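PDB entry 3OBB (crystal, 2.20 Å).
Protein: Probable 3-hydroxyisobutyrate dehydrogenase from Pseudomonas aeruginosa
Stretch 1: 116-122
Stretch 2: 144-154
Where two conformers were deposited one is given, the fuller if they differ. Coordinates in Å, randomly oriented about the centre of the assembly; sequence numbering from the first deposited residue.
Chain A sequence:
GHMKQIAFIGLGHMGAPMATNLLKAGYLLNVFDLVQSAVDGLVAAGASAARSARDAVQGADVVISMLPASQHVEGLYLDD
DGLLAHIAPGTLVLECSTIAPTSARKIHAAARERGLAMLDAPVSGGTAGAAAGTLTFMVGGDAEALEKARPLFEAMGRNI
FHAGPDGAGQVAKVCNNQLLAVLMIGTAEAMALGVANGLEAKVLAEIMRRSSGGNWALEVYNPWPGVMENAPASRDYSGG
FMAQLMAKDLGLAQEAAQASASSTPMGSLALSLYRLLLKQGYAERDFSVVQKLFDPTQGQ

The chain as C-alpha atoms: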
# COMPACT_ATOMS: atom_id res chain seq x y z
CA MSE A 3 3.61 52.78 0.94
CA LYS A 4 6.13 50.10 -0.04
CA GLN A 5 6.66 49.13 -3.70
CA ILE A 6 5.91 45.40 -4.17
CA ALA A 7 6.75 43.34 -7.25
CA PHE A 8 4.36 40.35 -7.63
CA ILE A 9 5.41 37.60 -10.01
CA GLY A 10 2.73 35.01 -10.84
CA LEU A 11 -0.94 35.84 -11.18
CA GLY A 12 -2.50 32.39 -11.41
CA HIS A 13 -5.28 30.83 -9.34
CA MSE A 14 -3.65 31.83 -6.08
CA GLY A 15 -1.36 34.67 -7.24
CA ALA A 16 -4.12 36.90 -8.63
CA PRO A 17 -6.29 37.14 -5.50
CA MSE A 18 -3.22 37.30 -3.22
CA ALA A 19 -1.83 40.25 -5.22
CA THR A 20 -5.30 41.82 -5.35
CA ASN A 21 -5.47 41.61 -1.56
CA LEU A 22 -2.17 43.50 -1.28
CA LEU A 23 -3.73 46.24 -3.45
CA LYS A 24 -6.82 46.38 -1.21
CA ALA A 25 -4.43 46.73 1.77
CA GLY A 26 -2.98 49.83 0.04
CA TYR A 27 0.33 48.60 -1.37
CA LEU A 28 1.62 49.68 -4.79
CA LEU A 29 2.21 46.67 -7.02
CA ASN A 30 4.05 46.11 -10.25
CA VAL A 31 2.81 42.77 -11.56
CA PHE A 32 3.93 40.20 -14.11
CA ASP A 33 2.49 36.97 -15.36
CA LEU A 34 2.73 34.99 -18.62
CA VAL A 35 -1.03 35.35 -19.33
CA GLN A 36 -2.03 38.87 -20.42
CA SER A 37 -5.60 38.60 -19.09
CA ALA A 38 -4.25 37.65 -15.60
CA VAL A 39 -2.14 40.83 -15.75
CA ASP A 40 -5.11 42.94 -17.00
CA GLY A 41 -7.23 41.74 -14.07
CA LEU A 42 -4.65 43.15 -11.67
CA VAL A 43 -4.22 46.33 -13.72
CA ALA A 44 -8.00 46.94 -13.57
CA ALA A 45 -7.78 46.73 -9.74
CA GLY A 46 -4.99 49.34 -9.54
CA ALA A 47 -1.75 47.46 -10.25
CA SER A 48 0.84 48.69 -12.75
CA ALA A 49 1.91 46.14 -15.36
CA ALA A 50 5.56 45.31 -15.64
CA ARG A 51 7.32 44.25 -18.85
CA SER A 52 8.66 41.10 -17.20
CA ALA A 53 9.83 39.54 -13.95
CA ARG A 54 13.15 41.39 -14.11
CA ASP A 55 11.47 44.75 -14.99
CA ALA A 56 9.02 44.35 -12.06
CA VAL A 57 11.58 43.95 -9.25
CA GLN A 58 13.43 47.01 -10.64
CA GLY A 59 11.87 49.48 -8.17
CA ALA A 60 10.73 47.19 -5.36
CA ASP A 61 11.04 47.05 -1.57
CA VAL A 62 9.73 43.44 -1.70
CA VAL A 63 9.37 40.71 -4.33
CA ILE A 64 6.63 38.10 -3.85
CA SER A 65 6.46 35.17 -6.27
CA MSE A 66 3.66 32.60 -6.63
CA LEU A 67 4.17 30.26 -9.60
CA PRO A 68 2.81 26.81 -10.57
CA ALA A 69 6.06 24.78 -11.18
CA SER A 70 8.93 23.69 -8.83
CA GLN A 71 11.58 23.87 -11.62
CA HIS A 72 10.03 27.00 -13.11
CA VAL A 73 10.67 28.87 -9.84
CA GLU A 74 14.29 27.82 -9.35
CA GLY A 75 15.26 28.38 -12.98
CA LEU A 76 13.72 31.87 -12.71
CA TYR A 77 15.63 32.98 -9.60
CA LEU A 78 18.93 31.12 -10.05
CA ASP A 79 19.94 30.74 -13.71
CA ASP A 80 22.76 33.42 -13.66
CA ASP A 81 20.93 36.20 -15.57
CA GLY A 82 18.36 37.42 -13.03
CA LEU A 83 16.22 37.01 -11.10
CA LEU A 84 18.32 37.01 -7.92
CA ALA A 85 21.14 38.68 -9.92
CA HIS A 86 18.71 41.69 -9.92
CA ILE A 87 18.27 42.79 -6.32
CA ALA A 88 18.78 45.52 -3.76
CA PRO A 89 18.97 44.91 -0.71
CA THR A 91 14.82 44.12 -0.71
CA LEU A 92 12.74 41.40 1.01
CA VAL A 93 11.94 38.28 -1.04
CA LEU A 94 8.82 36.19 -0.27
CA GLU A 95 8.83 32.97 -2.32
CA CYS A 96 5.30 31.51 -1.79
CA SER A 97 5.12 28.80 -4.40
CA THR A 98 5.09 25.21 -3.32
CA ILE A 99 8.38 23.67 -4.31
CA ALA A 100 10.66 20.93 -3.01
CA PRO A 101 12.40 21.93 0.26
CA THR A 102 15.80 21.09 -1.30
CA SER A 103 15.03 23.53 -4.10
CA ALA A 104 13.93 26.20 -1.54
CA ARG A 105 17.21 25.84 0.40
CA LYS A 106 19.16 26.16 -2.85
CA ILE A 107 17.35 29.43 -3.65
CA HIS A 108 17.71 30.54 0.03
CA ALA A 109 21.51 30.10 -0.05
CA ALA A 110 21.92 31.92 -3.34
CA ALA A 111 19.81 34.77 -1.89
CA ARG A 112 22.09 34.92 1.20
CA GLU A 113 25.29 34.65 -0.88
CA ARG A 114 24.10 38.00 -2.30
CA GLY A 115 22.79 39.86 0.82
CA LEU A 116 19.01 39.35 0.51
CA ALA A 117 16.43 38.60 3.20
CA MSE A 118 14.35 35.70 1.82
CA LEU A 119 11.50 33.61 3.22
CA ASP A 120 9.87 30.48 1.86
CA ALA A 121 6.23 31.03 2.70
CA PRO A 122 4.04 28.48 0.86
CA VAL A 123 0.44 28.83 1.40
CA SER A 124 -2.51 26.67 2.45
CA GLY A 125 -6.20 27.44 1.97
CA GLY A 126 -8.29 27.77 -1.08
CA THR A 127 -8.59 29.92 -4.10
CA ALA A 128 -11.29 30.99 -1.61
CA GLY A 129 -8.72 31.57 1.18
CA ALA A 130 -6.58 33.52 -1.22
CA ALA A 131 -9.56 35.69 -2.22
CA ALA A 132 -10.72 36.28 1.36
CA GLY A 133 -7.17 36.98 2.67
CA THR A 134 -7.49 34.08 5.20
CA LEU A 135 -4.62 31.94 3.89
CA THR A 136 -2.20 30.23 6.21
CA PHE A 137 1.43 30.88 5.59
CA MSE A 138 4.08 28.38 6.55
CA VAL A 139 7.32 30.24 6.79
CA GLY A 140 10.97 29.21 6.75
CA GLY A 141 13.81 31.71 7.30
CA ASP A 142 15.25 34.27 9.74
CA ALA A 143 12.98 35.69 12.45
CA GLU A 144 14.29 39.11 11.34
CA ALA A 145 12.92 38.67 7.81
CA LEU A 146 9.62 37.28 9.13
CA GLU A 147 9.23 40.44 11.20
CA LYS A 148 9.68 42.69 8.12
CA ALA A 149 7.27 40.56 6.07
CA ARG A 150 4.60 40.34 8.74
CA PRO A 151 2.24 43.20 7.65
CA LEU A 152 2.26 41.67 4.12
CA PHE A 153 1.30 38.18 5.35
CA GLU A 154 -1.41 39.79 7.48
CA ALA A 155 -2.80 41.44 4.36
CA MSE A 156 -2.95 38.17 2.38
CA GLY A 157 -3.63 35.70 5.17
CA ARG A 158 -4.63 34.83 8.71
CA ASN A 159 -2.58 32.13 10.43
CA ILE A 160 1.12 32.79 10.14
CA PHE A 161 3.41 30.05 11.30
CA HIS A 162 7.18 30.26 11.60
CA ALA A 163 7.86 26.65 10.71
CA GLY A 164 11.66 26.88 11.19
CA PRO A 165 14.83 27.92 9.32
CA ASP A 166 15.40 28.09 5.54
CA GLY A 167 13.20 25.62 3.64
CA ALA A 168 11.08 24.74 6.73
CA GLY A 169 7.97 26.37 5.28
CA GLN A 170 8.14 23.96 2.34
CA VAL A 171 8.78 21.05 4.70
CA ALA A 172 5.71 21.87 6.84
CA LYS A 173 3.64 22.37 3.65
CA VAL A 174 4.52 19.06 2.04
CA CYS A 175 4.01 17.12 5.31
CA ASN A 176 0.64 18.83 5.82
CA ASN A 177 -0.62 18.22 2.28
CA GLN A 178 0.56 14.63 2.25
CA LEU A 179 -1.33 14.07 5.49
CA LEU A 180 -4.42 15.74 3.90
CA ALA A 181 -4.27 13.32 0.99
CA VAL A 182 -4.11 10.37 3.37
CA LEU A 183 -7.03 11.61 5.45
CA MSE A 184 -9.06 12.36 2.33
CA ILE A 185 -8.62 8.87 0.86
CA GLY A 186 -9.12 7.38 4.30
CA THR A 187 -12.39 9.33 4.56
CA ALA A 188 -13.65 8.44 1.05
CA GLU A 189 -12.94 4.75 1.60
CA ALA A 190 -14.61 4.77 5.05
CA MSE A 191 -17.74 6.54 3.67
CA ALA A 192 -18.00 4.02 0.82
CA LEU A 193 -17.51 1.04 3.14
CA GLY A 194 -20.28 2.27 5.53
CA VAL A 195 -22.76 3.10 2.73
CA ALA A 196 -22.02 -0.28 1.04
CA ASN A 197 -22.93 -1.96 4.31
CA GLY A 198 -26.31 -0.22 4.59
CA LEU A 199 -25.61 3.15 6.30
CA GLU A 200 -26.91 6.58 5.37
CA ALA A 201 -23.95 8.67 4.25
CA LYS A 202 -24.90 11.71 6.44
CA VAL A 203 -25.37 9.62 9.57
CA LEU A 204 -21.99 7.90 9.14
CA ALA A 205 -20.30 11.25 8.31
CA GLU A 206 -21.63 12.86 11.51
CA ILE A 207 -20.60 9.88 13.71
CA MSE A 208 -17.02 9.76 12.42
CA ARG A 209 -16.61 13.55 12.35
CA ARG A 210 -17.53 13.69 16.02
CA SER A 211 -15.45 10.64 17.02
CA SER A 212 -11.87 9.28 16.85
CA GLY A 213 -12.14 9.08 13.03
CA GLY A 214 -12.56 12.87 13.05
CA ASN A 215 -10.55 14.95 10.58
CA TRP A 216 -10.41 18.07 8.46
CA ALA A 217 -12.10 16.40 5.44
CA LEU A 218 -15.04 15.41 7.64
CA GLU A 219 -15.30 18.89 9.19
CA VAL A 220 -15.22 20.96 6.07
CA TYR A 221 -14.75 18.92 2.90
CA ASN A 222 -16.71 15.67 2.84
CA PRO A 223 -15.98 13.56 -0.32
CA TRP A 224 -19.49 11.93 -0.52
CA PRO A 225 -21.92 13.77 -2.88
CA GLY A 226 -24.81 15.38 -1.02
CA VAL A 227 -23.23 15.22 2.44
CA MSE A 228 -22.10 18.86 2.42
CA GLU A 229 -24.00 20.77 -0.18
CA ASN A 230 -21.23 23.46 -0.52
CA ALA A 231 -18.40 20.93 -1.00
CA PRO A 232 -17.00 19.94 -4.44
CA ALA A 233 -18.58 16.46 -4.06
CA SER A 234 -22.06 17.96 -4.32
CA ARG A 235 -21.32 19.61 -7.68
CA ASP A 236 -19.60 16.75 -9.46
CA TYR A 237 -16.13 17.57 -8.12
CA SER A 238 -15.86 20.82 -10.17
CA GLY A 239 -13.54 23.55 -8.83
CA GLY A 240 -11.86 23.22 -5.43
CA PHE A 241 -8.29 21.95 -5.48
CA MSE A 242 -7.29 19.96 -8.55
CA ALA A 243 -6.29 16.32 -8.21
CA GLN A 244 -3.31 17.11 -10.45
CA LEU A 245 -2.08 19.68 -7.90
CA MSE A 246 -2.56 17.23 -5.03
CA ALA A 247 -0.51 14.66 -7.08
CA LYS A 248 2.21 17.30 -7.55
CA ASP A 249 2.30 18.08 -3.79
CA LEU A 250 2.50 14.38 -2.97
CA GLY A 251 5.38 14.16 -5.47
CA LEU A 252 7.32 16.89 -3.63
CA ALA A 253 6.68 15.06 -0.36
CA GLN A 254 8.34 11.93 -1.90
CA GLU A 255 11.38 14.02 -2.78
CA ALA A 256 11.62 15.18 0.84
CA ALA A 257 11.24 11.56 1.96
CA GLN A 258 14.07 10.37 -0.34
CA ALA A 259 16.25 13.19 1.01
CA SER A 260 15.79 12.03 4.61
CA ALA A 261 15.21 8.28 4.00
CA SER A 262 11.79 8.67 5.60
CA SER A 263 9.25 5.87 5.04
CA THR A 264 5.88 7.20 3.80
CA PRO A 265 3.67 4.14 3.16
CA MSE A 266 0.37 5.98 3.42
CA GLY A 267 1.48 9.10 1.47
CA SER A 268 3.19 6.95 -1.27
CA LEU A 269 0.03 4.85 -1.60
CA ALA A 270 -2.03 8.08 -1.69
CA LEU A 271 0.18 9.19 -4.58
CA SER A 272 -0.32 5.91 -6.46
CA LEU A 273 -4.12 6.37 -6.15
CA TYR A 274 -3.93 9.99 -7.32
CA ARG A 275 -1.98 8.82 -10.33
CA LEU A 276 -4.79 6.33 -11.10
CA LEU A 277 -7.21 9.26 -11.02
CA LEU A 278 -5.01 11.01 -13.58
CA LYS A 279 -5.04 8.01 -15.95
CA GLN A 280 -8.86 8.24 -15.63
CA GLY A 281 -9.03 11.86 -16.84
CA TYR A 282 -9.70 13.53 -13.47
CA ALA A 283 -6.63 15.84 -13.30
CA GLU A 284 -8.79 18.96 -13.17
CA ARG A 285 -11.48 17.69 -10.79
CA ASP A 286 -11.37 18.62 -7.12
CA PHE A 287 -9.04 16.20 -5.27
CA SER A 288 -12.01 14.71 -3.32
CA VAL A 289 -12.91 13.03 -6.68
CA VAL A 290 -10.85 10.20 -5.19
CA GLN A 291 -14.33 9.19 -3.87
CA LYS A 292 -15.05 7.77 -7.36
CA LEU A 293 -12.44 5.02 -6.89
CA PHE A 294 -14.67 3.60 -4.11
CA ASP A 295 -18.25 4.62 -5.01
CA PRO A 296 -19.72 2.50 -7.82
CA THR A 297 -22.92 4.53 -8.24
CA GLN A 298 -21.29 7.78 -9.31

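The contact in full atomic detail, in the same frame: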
# COMPACT_ATOMS: atom_id res chain seq x y z
N LEU A 116 20.47 39.14 0.46
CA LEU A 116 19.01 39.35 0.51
C LEU A 116 18.32 38.61 1.65
O LEU A 116 18.67 37.48 1.95
CB LEU A 116 18.37 38.99 -0.82
CG LEU A 116 18.81 39.77 -2.07
CD1 LEU A 116 18.23 39.06 -3.27
CD2 LEU A 116 18.39 41.24 -2.04
N ALA A 117 17.34 39.26 2.27
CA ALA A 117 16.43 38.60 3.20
C ALA A 117 15.32 37.88 2.43
O ALA A 117 14.47 38.53 1.81
CB ALA A 117 15.84 39.61 4.15
N MSE A 118 15.34 36.54 2.49
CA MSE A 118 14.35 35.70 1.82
C MSE A 118 13.61 34.78 2.79
O MSE A 118 14.19 34.25 3.74
CB MSE A 118 14.99 34.87 0.71
CG MSE A 118 14.04 33.78 0.15
SE MSE A 118 14.80 32.75 -1.31
CE MSE A 118 14.68 34.08 -2.70
N LEU A 119 12.32 34.60 2.53
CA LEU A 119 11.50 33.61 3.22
C LEU A 119 10.89 32.65 2.20
O LEU A 119 10.52 33.07 1.09
CB LEU A 119 10.37 34.31 3.99
CG LEU A 119 10.73 35.30 5.08
CD1 LEU A 119 9.46 35.94 5.60
CD2 LEU A 119 11.54 34.62 6.21
N ASP A 120 10.80 31.38 2.55
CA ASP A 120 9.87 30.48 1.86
C ASP A 120 8.56 30.50 2.66
O ASP A 120 8.55 30.24 3.86
CB ASP A 120 10.44 29.06 1.63
CG ASP A 120 10.91 28.37 2.92
OD1 ASP A 120 12.00 28.68 3.46
OD2 ASP A 120 10.21 27.46 3.39
N ALA A 121 7.48 30.87 2.01
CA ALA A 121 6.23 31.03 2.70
C ALA A 121 5.06 30.49 1.85
O ALA A 121 4.16 31.26 1.44
CB ALA A 121 6.01 32.49 3.09
N PRO A 122 5.10 29.18 1.57
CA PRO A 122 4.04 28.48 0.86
C PRO A 122 2.77 28.60 1.64
O PRO A 122 2.77 28.80 2.87
CB PRO A 122 4.48 27.03 0.89
CG PRO A 122 5.43 26.98 2.10
CD PRO A 122 6.17 28.24 1.93
N GLU A 144 14.13 37.75 11.86
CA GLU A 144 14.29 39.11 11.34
C GLU A 144 13.39 39.33 10.12
O GLU A 144 12.53 40.22 10.11
CB GLU A 144 15.78 39.38 11.01
CG GLU A 144 16.08 40.54 10.02
CD GLU A 144 16.25 40.09 8.55
OE1 GLU A 144 15.90 40.92 7.63
OE2 GLU A 144 16.73 38.92 8.30
N ALA A 145 13.60 38.51 9.09
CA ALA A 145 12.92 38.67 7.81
C ALA A 145 11.41 38.43 7.91
O ALA A 145 10.61 39.11 7.24
CB ALA A 145 13.56 37.76 6.76
N LEU A 146 11.02 37.49 8.79
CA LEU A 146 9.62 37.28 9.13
C LEU A 146 8.99 38.53 9.75
O LEU A 146 7.85 38.88 9.44
CB LEU A 146 9.44 36.07 10.06
CG LEU A 146 8.02 35.80 10.53
CD1 LEU A 146 7.04 35.67 9.36
CD2 LEU A 146 7.96 34.57 11.43
N GLU A 147 9.74 39.20 10.62
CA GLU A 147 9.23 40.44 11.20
C GLU A 147 8.96 41.51 10.15
O GLU A 147 7.89 42.11 10.18
CB GLU A 147 10.06 40.93 12.40
CG GLU A 147 9.83 40.07 13.67
CD GLU A 147 8.43 39.40 13.72
OE1 GLU A 147 8.35 38.16 13.83
OE2 GLU A 147 7.40 40.12 13.64
N LYS A 148 9.88 41.71 9.21
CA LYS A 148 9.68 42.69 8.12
C LYS A 148 8.46 42.32 7.26
O LYS A 148 7.64 43.18 6.93
CB LYS A 148 10.92 42.80 7.22
CG LYS A 148 11.99 43.77 7.71
CD LYS A 148 13.37 43.38 7.19
CE LYS A 148 14.44 44.44 7.53
NZ LYS A 148 15.77 43.77 7.78
N ALA A 149 8.35 41.04 6.93
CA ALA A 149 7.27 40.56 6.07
C ALA A 149 5.90 40.54 6.73
O ALA A 149 4.89 40.42 6.04
CB ALA A 149 7.59 39.16 5.51
N ARG A 150 5.85 40.63 8.05
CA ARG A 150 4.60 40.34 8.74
C ARG A 150 3.36 41.09 8.20
O ARG A 150 2.39 40.44 7.82
CB ARG A 150 4.73 40.44 10.26
CG ARG A 150 3.45 40.00 10.93
CD ARG A 150 3.53 40.00 12.44
NE ARG A 150 4.44 38.98 12.94
CZ ARG A 150 4.19 37.67 12.99
NH1 ARG A 150 3.04 37.16 12.55
NH2 ARG A 150 5.11 36.87 13.49
N PRO A 151 3.41 42.45 8.14
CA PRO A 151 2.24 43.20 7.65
C PRO A 151 1.74 42.75 6.27
O PRO A 151 0.56 42.93 5.96
CB PRO A 151 2.74 44.65 7.57
CG PRO A 151 3.86 44.72 8.55
CD PRO A 151 4.51 43.36 8.51
N LEU A 152 2.63 42.18 5.45
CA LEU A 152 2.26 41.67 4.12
C LEU A 152 1.50 40.34 4.17
O LEU A 152 0.55 40.13 3.41
CB LEU A 152 3.50 41.51 3.23
CG LEU A 152 4.23 42.77 2.76
CD1 LEU A 152 5.54 42.37 2.14
CD2 LEU A 152 3.38 43.52 1.78
N PHE A 153 1.95 39.46 5.07
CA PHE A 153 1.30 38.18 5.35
C PHE A 153 -0.06 38.41 5.97
O PHE A 153 -1.02 37.72 5.64
CB PHE A 153 2.13 37.37 6.34
CG PHE A 153 3.39 36.81 5.76
CD1 PHE A 153 4.55 36.76 6.52
CD2 PHE A 153 3.43 36.33 4.46
CE1 PHE A 153 5.72 36.21 6.01
CE2 PHE A 153 4.60 35.81 3.93
CZ PHE A 153 5.76 35.74 4.72
N GLU A 154 -0.14 39.38 6.88
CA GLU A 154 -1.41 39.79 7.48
C GLU A 154 -2.41 40.38 6.48
O GLU A 154 -3.62 40.29 6.69
CB GLU A 154 -1.16 40.76 8.62
CG GLU A 154 -0.32 40.14 9.71
CD GLU A 154 -0.29 40.96 10.96
OE1 GLU A 154 -0.73 42.12 10.92
OE2 GLU A 154 0.18 40.44 11.99

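A helix that packs across a strand can be held by apolar packing, without a hydrogen bond between them, and the contact between residues 116-122 and 144-154 of this probable 3-hydroxyisobutyrate dehydrogenase is a compact example. The strand 117-120 and the helix cross steeply, at 76° between their N-to-C directions, with their axes approaching to 8.1 Å. No hydrogen bond or salt bridge links them; the 289 Å² buried between them is largely a matter of apolar side chains fitting together.

The alternation of the strand, carried on to Ala121 just beyond it, supplies the pattern. Ala117, Leu119 and Ala121 direct their CA-to-CB bonds toward the helix, whereas those of Met118, a selenomethionine here, and Asp120 point away. The acid is thus kept out of the apolar contact, and its carboxylate oxygens are hydrogen-bonded elsewhere in the structure.

Leu119 is the bump. With chi1 at m and chi2 at t, it extends its branched end onto the helix, where small residues leave room for it. CD2 of Leu119 lies 3.8 Å from CB of Ala145, and CD1 of Leu119 lies 3.7 Å from CB of Ala149. Between these two alanines, one helical turn apart, the side chain also meets the backbone: CD1 of Leu119 is 3.7 Å from O of Ala145 and 3.8 Å from CA of Leu146. O of Ala145 already accepts the helical hydrogen bond from N of Ala149, at 3.0 Å, so the methyl packs against a polar atom that has its partner. The far wall of the hollow is the Phe153 ring, whose edge is met near the ring plane by CD1 of Leu119, 3.8 Å from CE1.

At the ends of the contact the roles change. Ala117 and Ala145 meet methyl to methyl, CB to CB at 3.9 Å, and their CA atoms come within 5.8 Å; two small residues suit so close an approach. Farther along, the backbones have diverged, with 9.1 Å between CA of Ala121 and CA of Phe153. There the large residue is on the helix: Phe153, its chi1 at m, spans the wider gap and brings CZ to 3.6 Å from CB of Ala121.

Charge stays at the margin. The exposed Glu144 starts sideways, but its end comes nearer, placing OE1 3.7 Å from CB of Ala117. OE1 of Glu144 also forms a salt bridge with NZ of Lys148 at 2.9 Å, one turn along the helix. The principle is complementarity of size: small meets small where the backbones are close, and large side chains fill the space where they part.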